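Local atomic coordinates of DUF871 domain-containing protein (Enterococcus faecalis, PDB entry 2P0O), a protein that is of unknown function but is probably a 6-phospho-N-acetylmuramidase, with a TIM barrel followed by a cyclophilin-like domain. Residues K65-I70 with E142-Y147; S81-E86 with I104-H109; E130-A133 with D137-R140; W166-G171 with D213-A218. One frame throughout, in Å; residues are numbered along the deposited sequence.

Contact 1: K65-I70 with E142-Y147; sequences KIMVDI and EAWHNY
Strands 65-70 and 142-144 approach no closer than 11.2 Å between axes, with 58° between their directions, so no backbone bond joins them and Met67, Glu142 and Trp144 meet across the gap through side chains alone. The selenomethionine Met67 makes most of the contact from its strand. Its CG lies anti to the backbone N (chi1 165°), and two further bends fold the chain back along the indole of Trp144. CG sits above one face of that ring, displaced toward its rim, 3.7 Å from Trp144 CZ2, while SE makes an oblique Met-aromatic contact with the five-membered ring. Beyond SE, the methyl CE comes to 3.4 Å from Glu142 OE1. That same oxygen accepts a hydrogen bond from Trp144 NE1 (3.3 Å) on its anti lone pair, which ties the carboxylate to the indole and limits rotation of both. The other oxygen, OE2, is 3.9 Å from Lys65 NZ, a long salt bridge; the firmer partner of this lysine is Asp115. Phe175, Tyr220 and Phe35 close in round Trp144. Inward-facing residues of two strands that are not neighbours in the sheet, meeting across the lumen, are what fills the core of a TIM barrel.

Contact 2: S81-E86 with I104-H109; sequences SFDELE and IEQMAH
Phe82 and Gln106 bring together two successive units of the TIM barrel's outer layer: the turn that leads into helix 86-91, and helix 104-111. The turn is a type I beta turn from Ser81 to Glu84, closed by Glu84 N to Ser81 O. No hydrogen bond crosses between the segments.

The apolar side of the interface is built on Phe82. With CG anti to its backbone N (chi1 -158°), Phe82 swings its ring toward the helix, where CD2 and CE2 each lie 4.1 Å from Gln106 CB. The ring CZ also meets Met107 CG, at 4.5 Å, although the CA-CB bond of this selenomethionine is directed away from the turn. Around them Ile116, Leu96 and Met98 of the barrel strands touch the same phenyl group, so Phe82 is buried between strands and helix.

Polar groups meet more loosely, and without a hydrogen bond. Asp83 OD1 stands 3.6 Å from Gln106 NE2, with carboxylate and amide planes 65° apart. The amide is positioned from its other end, since Gln106 OE1 accepts from Thr103 N just before the segment. Within the helix, Glu105 O accepts from both His109 N and His109 ND1, which reach it from opposite faces. The backbone of Gln106 presents its O to the edge of the Phe82 ring, in the plane of the ring, 3.7 Å from CE2.

Contact 3: E130-A133 with D137-R140; sequences ELKA and DFSR
Asp137 OD1 is gripped twice by the residue two places on. Ser139 OG donates to it on its syn side, 22° out of the carboxylate plane, though the modelled 2.5 Å between Ser139 OG and Asp137 OD1 is suspiciously short and its exact length doubtful; Ser139 N adds a weak bond at 3.1 Å. Together with the backbone bond from Arg140 N to Asp137 O (2.9 Å), these hold 137-140 in a compact turn. Phe138 lies between Asp137 and Ser139, and the end of its side chain comes up to the preceding helix. The residues flanking it carry the bonds, and its ring does the touching.

The ring meets the last turn of helix 125-133 with its edge. Lys132 N lies in the plane of the phenyl group, 3.6 Å from Phe138 CE1, and CZ is 4.1 Å from Leu131 CB. This is the short return connection of a beta/alpha unit in the TIM barrel: the chain leaves helix 125-133, doubles back within a few residues, and enters strand 141-144. Phe138 packs its ring against the helix the chain has just left. Lys132 contributes only the start of its side chain. CG touches CZ of the ring at 3.6 Å, the two side chains crossing at about a right angle, and then bends at chi2, chi3 and chi4 lead the amine away from the contact. Leu131 turns the rest of its side chain to helix 104-111, where Ile104, Met107 and Ala108 receive it. Arg140, at the far end of the turn, pairs through NE with Asp115, at the start of strand 115-119.

Contact 4: W166-G171 with D213-A218; sequences WLKELG and DPYVDA. With NA (sodium ion), chain C.
Lys168 NZ donates to both oxygens of Asp217, at 3.0 Å to OD1 and 3.0 Å to OD2, each bond using the syn lone pair. The amine thus sits in the fork of the carboxylate, a bidentate salt bridge between the end of helix 157-169 and the loop that enters strand 218-221 of the TIM barrel. Asp217 OD2 has a second donor in Val174 N, on strand 173-178, which anchors the carboxylate and so positions the lysine's partner. OD2 thus has two donors and OD1 one from this lysine, which limits how the carboxylate can turn.

The loop itself is shaped by its own bonds. Asp213 OD2 accepts from Tyr215 N at 2.8 Å, an Asx turn, inside a type I beta turn that Val216 N closes on Asp213 O. The carbonyls of this turn hold a sodium ion: Asp213 O binds at 2.3 Å and Val216 O at 2.5 Å, with Met211 O from helix 203-212 as a further ligand.

Packing flanks the salt bridge. Lys168 is bent at chi2 (-74°) and chi3, and its methylene CG rests at the edge of the Tyr215 ring, in the ring plane, 3.9 Å from CD1. The same CG is 3.8 Å from Tyr215 O. The helix that carries the lysine ends in a Schellman motif: Gly171, at positive phi, sends its N back to Lys168 O at 3.0 Å.

Contact 1 is the buried one: side chains of two barrel strands meeting across the lumen, with a selenomethionine on an indole, and Glu142 bonded to that indole. Contacts 2 and 3 lie further out and are partly buried; in both a phenylalanine presents its ring edge to helix backbone, and no hydrogen bond crosses. Their helices, 104-111 and 125-133, pack together, since Ile104 and Met107 touch Leu131. Contact 4, at the surface, relies instead on a salt bridge and includes two of the three protein ligands of a sodium ion. Chain and packing link them: contact 3 adjoins contact 1 in sequence, Ala143 touches Leu167, and Phe138 meets the backbone of Leu170.

Contact 1: K65-I70 with E142-Y147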
# COMPACT_ATOMS: atom_id res chain seq x y z
N LYS A 65 -10.01 -2.89 -12.52
CA LYS A 65 -10.48 -4.24 -12.33
C LYS A 65 -11.35 -4.31 -11.09
O LYS A 65 -11.29 -3.41 -10.23
CB LYS A 65 -9.28 -5.17 -12.25
CG LYS A 65 -8.50 -5.15 -13.57
CD LYS A 65 -7.36 -6.15 -13.57
CE LYS A 65 -7.86 -7.54 -13.89
NZ LYS A 65 -6.78 -8.54 -13.64
N ILE A 66 -12.20 -5.34 -11.02
CA ILE A 66 -13.01 -5.61 -9.85
C ILE A 66 -12.98 -7.09 -9.51
O ILE A 66 -13.45 -7.93 -10.28
CB ILE A 66 -14.50 -5.21 -10.01
CG1 ILE A 66 -14.67 -3.74 -10.37
CG2 ILE A 66 -15.24 -5.51 -8.73
CD1 ILE A 66 -16.15 -3.33 -10.63
N MSE A 67 -12.42 -7.40 -8.35
CA MSE A 67 -12.46 -8.74 -7.82
C MSE A 67 -13.62 -8.73 -6.83
O MSE A 67 -13.66 -7.88 -5.92
CB MSE A 67 -11.11 -9.06 -7.17
CG MSE A 67 -11.05 -10.30 -6.24
SE MSE A 67 -11.56 -11.93 -7.21
CE MSE A 67 -10.13 -12.08 -8.53
N VAL A 68 -14.57 -9.63 -7.01
CA VAL A 68 -15.70 -9.73 -6.08
C VAL A 68 -15.59 -10.99 -5.21
O VAL A 68 -15.62 -12.13 -5.70
CB VAL A 68 -17.08 -9.73 -6.80
CG1 VAL A 68 -18.21 -9.92 -5.79
CG2 VAL A 68 -17.31 -8.45 -7.64
N ASP A 69 -15.49 -10.78 -3.90
CA ASP A 69 -15.50 -11.87 -2.96
C ASP A 69 -16.95 -12.07 -2.52
O ASP A 69 -17.57 -11.19 -1.94
CB ASP A 69 -14.55 -11.58 -1.80
CG ASP A 69 -14.53 -12.68 -0.75
OD1 ASP A 69 -15.52 -12.85 -0.01
OD2 ASP A 69 -13.51 -13.38 -0.65
N ILE A 70 -17.49 -13.25 -2.82
CA ILE A 70 -18.91 -13.51 -2.64
C ILE A 70 -19.13 -15.01 -2.44
O ILE A 70 -18.45 -15.83 -3.05
CB ILE A 70 -19.72 -12.98 -3.86
CG1 ILE A 70 -21.23 -13.04 -3.64
CG2 ILE A 70 -19.30 -13.67 -5.16
CD1 ILE A 70 -22.01 -12.32 -4.74
N GLU A 142 -5.54 -15.83 -8.68
CA GLU A 142 -5.00 -14.83 -7.76
C GLU A 142 -5.19 -15.33 -6.34
O GLU A 142 -6.33 -15.54 -5.90
CB GLU A 142 -5.71 -13.49 -7.95
CG GLU A 142 -5.61 -12.99 -9.38
CD GLU A 142 -6.26 -11.65 -9.66
OE1 GLU A 142 -6.94 -11.07 -8.78
OE2 GLU A 142 -6.05 -11.14 -10.78
N ALA A 143 -4.10 -15.56 -5.63
CA ALA A 143 -4.22 -16.01 -4.26
C ALA A 143 -4.25 -14.76 -3.40
O ALA A 143 -3.26 -14.02 -3.35
CB ALA A 143 -3.04 -16.91 -3.88
N TRP A 144 -5.41 -14.49 -2.80
CA TRP A 144 -5.62 -13.31 -1.94
C TRP A 144 -5.51 -13.65 -0.46
O TRP A 144 -6.17 -14.57 0.04
CB TRP A 144 -7.00 -12.69 -2.14
CG TRP A 144 -7.18 -11.98 -3.40
CD1 TRP A 144 -7.26 -12.54 -4.65
CD2 TRP A 144 -7.32 -10.57 -3.59
NE1 TRP A 144 -7.43 -11.57 -5.59
CE2 TRP A 144 -7.47 -10.35 -4.98
CE3 TRP A 144 -7.30 -9.46 -2.72
CZ2 TRP A 144 -7.64 -9.07 -5.53
CZ3 TRP A 144 -7.46 -8.18 -3.27
CH2 TRP A 144 -7.62 -8.00 -4.66
N HIS A 145 -4.67 -12.90 0.23
CA HIS A 145 -4.64 -12.97 1.68
C HIS A 145 -5.87 -12.32 2.24
O HIS A 145 -6.56 -11.56 1.56
CB HIS A 145 -3.41 -12.26 2.20
CG HIS A 145 -2.16 -13.05 2.02
ND1 HIS A 145 -1.78 -14.05 2.89
CD2 HIS A 145 -1.20 -12.98 1.07
CE1 HIS A 145 -0.64 -14.57 2.48
NE2 HIS A 145 -0.27 -13.94 1.37
N ASN A 146 -6.15 -12.63 3.48
CA ASN A 146 -7.23 -12.02 4.19
C ASN A 146 -6.79 -10.74 4.85
O ASN A 146 -5.59 -10.42 4.84
CB ASN A 146 -7.69 -12.99 5.25
CG ASN A 146 -8.31 -14.25 4.66
OD1 ASN A 146 -8.93 -14.21 3.61
ND2 ASN A 146 -8.18 -15.37 5.38
N TYR A 147 -7.75 -10.01 5.41
CA TYR A 147 -7.43 -8.91 6.35
C TYR A 147 -8.00 -9.17 7.73
O TYR A 147 -8.80 -10.09 7.92
CB TYR A 147 -7.87 -7.54 5.82
CG TYR A 147 -9.31 -7.47 5.37
CD1 TYR A 147 -10.35 -7.52 6.29
CD2 TYR A 147 -9.63 -7.35 4.02
CE1 TYR A 147 -11.69 -7.46 5.89
CE2 TYR A 147 -10.96 -7.29 3.60
CZ TYR A 147 -11.98 -7.33 4.55
OH TYR A 147 -13.29 -7.26 4.18

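Contact 2: S81-E86 with I104-H109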
# COMPACT_ATOMS: atom_id res chain seq x y z
N SER A 81 -25.38 -16.50 -12.06
CA SER A 81 -24.94 -17.88 -11.87
C SER A 81 -23.49 -18.01 -12.35
O SER A 81 -23.07 -17.35 -13.33
CB SER A 81 -25.85 -18.89 -12.58
OG SER A 81 -25.61 -18.92 -13.98
N PHE A 82 -22.74 -18.86 -11.65
CA PHE A 82 -21.32 -19.06 -11.95
C PHE A 82 -21.05 -19.70 -13.33
O PHE A 82 -19.94 -19.60 -13.88
CB PHE A 82 -20.68 -19.88 -10.84
CG PHE A 82 -19.21 -19.71 -10.74
CD1 PHE A 82 -18.68 -18.63 -10.05
CD2 PHE A 82 -18.35 -20.61 -11.35
CE1 PHE A 82 -17.31 -18.45 -9.96
CE2 PHE A 82 -16.98 -20.43 -11.27
CZ PHE A 82 -16.46 -19.35 -10.56
N ASP A 83 -22.06 -20.35 -13.89
CA ASP A 83 -21.91 -21.04 -15.16
C ASP A 83 -22.32 -20.15 -16.34
O ASP A 83 -22.10 -20.50 -17.50
CB ASP A 83 -22.74 -22.35 -15.17
CG ASP A 83 -22.28 -23.34 -14.10
OD1 ASP A 83 -21.17 -23.17 -13.53
OD2 ASP A 83 -23.04 -24.30 -13.84
N GLU A 84 -22.91 -19.00 -16.02
CA GLU A 84 -23.35 -18.05 -17.07
C GLU A 84 -22.79 -16.67 -16.74
O GLU A 84 -23.48 -15.81 -16.15
CB GLU A 84 -24.90 -18.02 -17.18
CG GLU A 84 -25.52 -19.35 -17.66
CD GLU A 84 -25.03 -19.76 -19.06
OE1 GLU A 84 -24.06 -19.10 -19.56
OE2 GLU A 84 -25.61 -20.73 -19.66
N LEU A 85 -21.53 -16.47 -17.11
CA LEU A 85 -20.76 -15.29 -16.64
C LEU A 85 -20.79 -14.08 -17.62
O LEU A 85 -20.31 -13.01 -17.13
CB LEU A 85 -19.31 -15.73 -16.30
CG LEU A 85 -19.02 -16.76 -15.19
CD1 LEU A 85 -17.69 -17.47 -15.40
CD2 LEU A 85 -19.04 -16.17 -13.80
N GLU A 86 -21.31 -14.24 -18.82
CA GLU A 86 -21.33 -13.09 -19.74
C GLU A 86 -21.93 -11.76 -19.18
O GLU A 86 -21.29 -10.69 -19.23
CB GLU A 86 -21.93 -13.48 -21.09
CG GLU A 86 -21.02 -14.28 -21.96
CD GLU A 86 -21.03 -15.97 -21.56
OE1 GLU A 86 -22.01 -16.62 -22.24
OE2 GLU A 86 -20.12 -16.32 -20.49
N ILE A 104 -13.73 -26.74 -7.30
CA ILE A 104 -12.43 -26.48 -7.91
C ILE A 104 -12.55 -26.60 -9.44
O ILE A 104 -11.96 -25.80 -10.18
CB ILE A 104 -11.36 -27.46 -7.37
CG1 ILE A 104 -11.06 -27.18 -5.88
CG2 ILE A 104 -10.09 -27.42 -8.19
CD1 ILE A 104 -10.32 -25.88 -5.60
N GLU A 105 -13.35 -27.57 -9.87
CA GLU A 105 -13.61 -27.82 -11.28
C GLU A 105 -14.33 -26.66 -11.98
O GLU A 105 -13.96 -26.28 -13.10
CB GLU A 105 -14.41 -29.11 -11.44
CG GLU A 105 -14.65 -29.49 -12.89
CD GLU A 105 -15.74 -30.53 -13.05
OE1 GLU A 105 -16.11 -31.19 -12.04
OE2 GLU A 105 -16.22 -30.71 -14.19
N GLN A 106 -15.35 -26.11 -11.34
CA GLN A 106 -16.05 -24.94 -11.86
C GLN A 106 -15.07 -23.78 -11.99
O GLN A 106 -15.05 -23.06 -12.99
CB GLN A 106 -17.19 -24.55 -10.94
CG GLN A 106 -18.42 -25.43 -11.09
CD GLN A 106 -19.40 -25.19 -9.98
OE1 GLN A 106 -19.07 -25.37 -8.81
NE2 GLN A 106 -20.60 -24.76 -10.32
N MSE A 107 -14.24 -23.65 -10.96
CA MSE A 107 -13.25 -22.60 -10.87
C MSE A 107 -12.20 -22.66 -11.96
O MSE A 107 -11.82 -21.63 -12.49
CB MSE A 107 -12.60 -22.63 -9.50
CG MSE A 107 -13.39 -21.85 -8.47
SE MSE A 107 -12.61 -21.91 -6.66
CE MSE A 107 -10.73 -22.22 -7.10
N ALA A 108 -11.75 -23.87 -12.27
CA ALA A 108 -10.79 -24.09 -13.34
C ALA A 108 -11.38 -23.64 -14.68
O ALA A 108 -10.77 -22.83 -15.39
CB ALA A 108 -10.38 -25.55 -13.40
N HIS A 109 -12.57 -24.15 -15.00
CA HIS A 109 -13.31 -23.75 -16.19
C HIS A 109 -13.51 -22.25 -16.28
O HIS A 109 -13.38 -21.67 -17.36
CB HIS A 109 -14.67 -24.43 -16.25
CG HIS A 109 -14.62 -25.85 -16.73
ND1 HIS A 109 -13.96 -26.85 -16.06
CD2 HIS A 109 -15.17 -26.44 -17.83
CE1 HIS A 109 -14.09 -27.99 -16.71
NE2 HIS A 109 -14.82 -27.77 -17.79

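Contact 3: E130-A133 with D137-R140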
# COMPACT_ATOMS: atom_id res chain seq x y z
N GLU A 130 -5.63 -30.09 -8.31
CA GLU A 130 -6.92 -30.39 -8.96
C GLU A 130 -7.22 -29.38 -10.07
O GLU A 130 -7.73 -29.73 -11.13
CB GLU A 130 -8.04 -30.43 -7.92
CG GLU A 130 -9.37 -30.91 -8.46
CD GLU A 130 -10.47 -30.94 -7.40
OE1 GLU A 130 -10.21 -30.54 -6.24
OE2 GLU A 130 -11.60 -31.37 -7.74
N LEU A 131 -6.87 -28.12 -9.79
CA LEU A 131 -6.93 -27.04 -10.77
C LEU A 131 -6.04 -27.30 -11.99
O LEU A 131 -6.42 -26.99 -13.11
CB LEU A 131 -6.52 -25.72 -10.12
CG LEU A 131 -7.49 -25.06 -9.15
CD1 LEU A 131 -6.73 -24.10 -8.22
CD2 LEU A 131 -8.62 -24.36 -9.89
N LYS A 132 -4.83 -27.81 -11.74
CA LYS A 132 -3.96 -28.33 -12.81
C LYS A 132 -4.69 -29.38 -13.63
O LYS A 132 -4.76 -29.27 -14.85
CB LYS A 132 -2.70 -28.97 -12.23
CG LYS A 132 -1.47 -28.07 -12.13
CD LYS A 132 -0.77 -27.92 -13.49
CE LYS A 132 0.75 -27.91 -13.34
NZ LYS A 132 1.33 -29.30 -13.43
N ALA A 133 -5.24 -30.37 -12.93
CA ALA A 133 -5.90 -31.52 -13.57
C ALA A 133 -7.07 -31.08 -14.43
O ALA A 133 -7.45 -31.76 -15.39
CB ALA A 133 -6.36 -32.49 -12.51
N ASP A 137 -6.34 -21.87 -16.15
CA ASP A 137 -5.42 -20.84 -16.58
C ASP A 137 -4.78 -20.27 -15.29
O ASP A 137 -5.38 -19.46 -14.58
CB ASP A 137 -6.21 -19.79 -17.40
CG ASP A 137 -5.31 -18.72 -18.04
OD1 ASP A 137 -4.21 -18.42 -17.50
OD2 ASP A 137 -5.74 -18.16 -19.09
N PHE A 138 -3.58 -20.74 -14.98
CA PHE A 138 -2.87 -20.36 -13.75
C PHE A 138 -2.41 -18.91 -13.78
O PHE A 138 -2.12 -18.33 -12.72
CB PHE A 138 -1.67 -21.29 -13.50
CG PHE A 138 -2.02 -22.52 -12.69
CD1 PHE A 138 -2.98 -23.43 -13.15
CD2 PHE A 138 -1.39 -22.76 -11.47
CE1 PHE A 138 -3.31 -24.56 -12.40
CE2 PHE A 138 -1.71 -23.88 -10.71
CZ PHE A 138 -2.67 -24.79 -11.18
N SER A 139 -2.37 -18.34 -14.99
CA SER A 139 -2.09 -16.92 -15.21
C SER A 139 -3.29 -16.08 -14.80
O SER A 139 -3.19 -14.85 -14.70
CB SER A 139 -1.75 -16.63 -16.68
OG SER A 139 -2.91 -16.27 -17.43
N ARG A 140 -4.43 -16.72 -14.56
CA ARG A 140 -5.60 -16.00 -14.08
C ARG A 140 -6.05 -16.32 -12.65
O ARG A 140 -7.16 -15.97 -12.23
CB ARG A 140 -6.72 -16.13 -15.08
CG ARG A 140 -6.30 -15.41 -16.33
CD ARG A 140 -7.39 -15.34 -17.25
NE ARG A 140 -8.23 -14.17 -17.07
CZ ARG A 140 -9.15 -13.87 -17.97
NH1 ARG A 140 -9.27 -14.66 -19.02
NH2 ARG A 140 -9.93 -12.82 -17.82

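Contact 4: W166-G171 with D213-A218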
# COMPACT_ATOMS: atom_id res chain seq x y z
N TRP A 166 5.97 -20.28 -1.61
CA TRP A 166 5.24 -21.49 -1.99
C TRP A 166 4.21 -21.17 -3.06
O TRP A 166 4.23 -21.78 -4.14
CB TRP A 166 4.56 -22.07 -0.74
CG TRP A 166 3.73 -23.30 -0.97
CD1 TRP A 166 4.18 -24.56 -1.27
CD2 TRP A 166 2.30 -23.41 -0.84
NE1 TRP A 166 3.12 -25.44 -1.36
CE2 TRP A 166 1.95 -24.76 -1.10
CE3 TRP A 166 1.27 -22.50 -0.55
CZ2 TRP A 166 0.63 -25.22 -1.08
CZ3 TRP A 166 -0.03 -22.95 -0.52
CH2 TRP A 166 -0.35 -24.29 -0.79
N LEU A 167 3.33 -20.21 -2.78
CA LEU A 167 2.31 -19.80 -3.75
C LEU A 167 2.92 -19.48 -5.11
O LEU A 167 2.46 -19.98 -6.12
CB LEU A 167 1.45 -18.62 -3.23
CG LEU A 167 0.56 -18.89 -2.01
CD1 LEU A 167 0.07 -17.61 -1.33
CD2 LEU A 167 -0.62 -19.81 -2.32
N LYS A 168 3.97 -18.67 -5.12
CA LYS A 168 4.60 -18.27 -6.38
C LYS A 168 5.28 -19.45 -7.07
O LYS A 168 5.33 -19.53 -8.31
CB LYS A 168 5.62 -17.14 -6.16
CG LYS A 168 5.05 -15.83 -5.57
CD LYS A 168 4.24 -15.03 -6.58
CE LYS A 168 5.14 -14.33 -7.58
NZ LYS A 168 4.40 -14.02 -8.84
N GLU A 169 5.82 -20.37 -6.26
CA GLU A 169 6.47 -21.58 -6.75
C GLU A 169 5.45 -22.46 -7.45
O GLU A 169 5.79 -23.20 -8.35
CB GLU A 169 7.07 -22.35 -5.57
CG GLU A 169 8.52 -22.79 -5.77
CD GLU A 169 9.40 -22.33 -4.60
OE1 GLU A 169 9.16 -22.76 -3.44
OE2 GLU A 169 10.33 -21.52 -4.86
N LEU A 170 4.19 -22.35 -7.00
CA LEU A 170 3.06 -23.07 -7.60
C LEU A 170 2.45 -22.35 -8.80
O LEU A 170 1.43 -22.80 -9.32
CB LEU A 170 1.97 -23.34 -6.56
CG LEU A 170 2.22 -24.27 -5.36
CD1 LEU A 170 0.98 -24.35 -4.50
CD2 LEU A 170 2.66 -25.67 -5.78
N GLY A 171 3.06 -21.24 -9.23
CA GLY A 171 2.59 -20.47 -10.39
C GLY A 171 1.54 -19.38 -10.16
O GLY A 171 1.07 -18.76 -11.12
N ASP A 213 8.52 -6.38 -2.25
CA ASP A 213 8.81 -7.79 -1.94
C ASP A 213 8.69 -8.62 -3.22
O ASP A 213 7.69 -8.51 -3.93
CB ASP A 213 7.89 -8.31 -0.85
CG ASP A 213 8.25 -9.71 -0.43
OD1 ASP A 213 8.97 -9.85 0.59
OD2 ASP A 213 7.85 -10.67 -1.12
N PRO A 214 9.72 -9.43 -3.54
CA PRO A 214 9.70 -10.16 -4.81
C PRO A 214 8.58 -11.21 -4.92
O PRO A 214 8.31 -11.71 -6.01
CB PRO A 214 11.08 -10.82 -4.87
CG PRO A 214 11.54 -10.87 -3.46
CD PRO A 214 10.95 -9.68 -2.77
N TYR A 215 7.93 -11.51 -3.80
CA TYR A 215 6.86 -12.51 -3.80
C TYR A 215 5.44 -11.97 -3.65
O TYR A 215 4.50 -12.75 -3.46
CB TYR A 215 7.14 -13.57 -2.73
CG TYR A 215 8.45 -14.25 -2.97
CD1 TYR A 215 8.59 -15.19 -3.99
CD2 TYR A 215 9.57 -13.93 -2.19
CE1 TYR A 215 9.82 -15.82 -4.24
CE2 TYR A 215 10.80 -14.56 -2.43
CZ TYR A 215 10.92 -15.49 -3.44
OH TYR A 215 12.13 -16.11 -3.66
N VAL A 216 5.28 -10.65 -3.70
CA VAL A 216 3.96 -10.02 -3.65
C VAL A 216 3.72 -9.39 -5.02
O VAL A 216 4.59 -8.69 -5.57
CB VAL A 216 3.88 -8.93 -2.56
CG1 VAL A 216 2.50 -8.22 -2.58
CG2 VAL A 216 4.20 -9.53 -1.18
N ASP A 217 2.54 -9.60 -5.58
CA ASP A 217 2.28 -9.04 -6.90
C ASP A 217 1.40 -7.81 -6.82
O ASP A 217 1.49 -6.92 -7.69
CB ASP A 217 1.69 -10.10 -7.83
CG ASP A 217 2.62 -11.29 -8.00
OD1 ASP A 217 3.68 -11.13 -8.63
OD2 ASP A 217 2.31 -12.38 -7.48
N ALA A 218 0.60 -7.71 -5.77
CA ALA A 218 -0.36 -6.61 -5.65
C ALA A 218 -0.66 -6.23 -4.22
O ALA A 218 -0.65 -7.08 -3.33
CB ALA A 218 -1.64 -6.94 -6.40
NA NA C . 6.66 -7.31 -5.56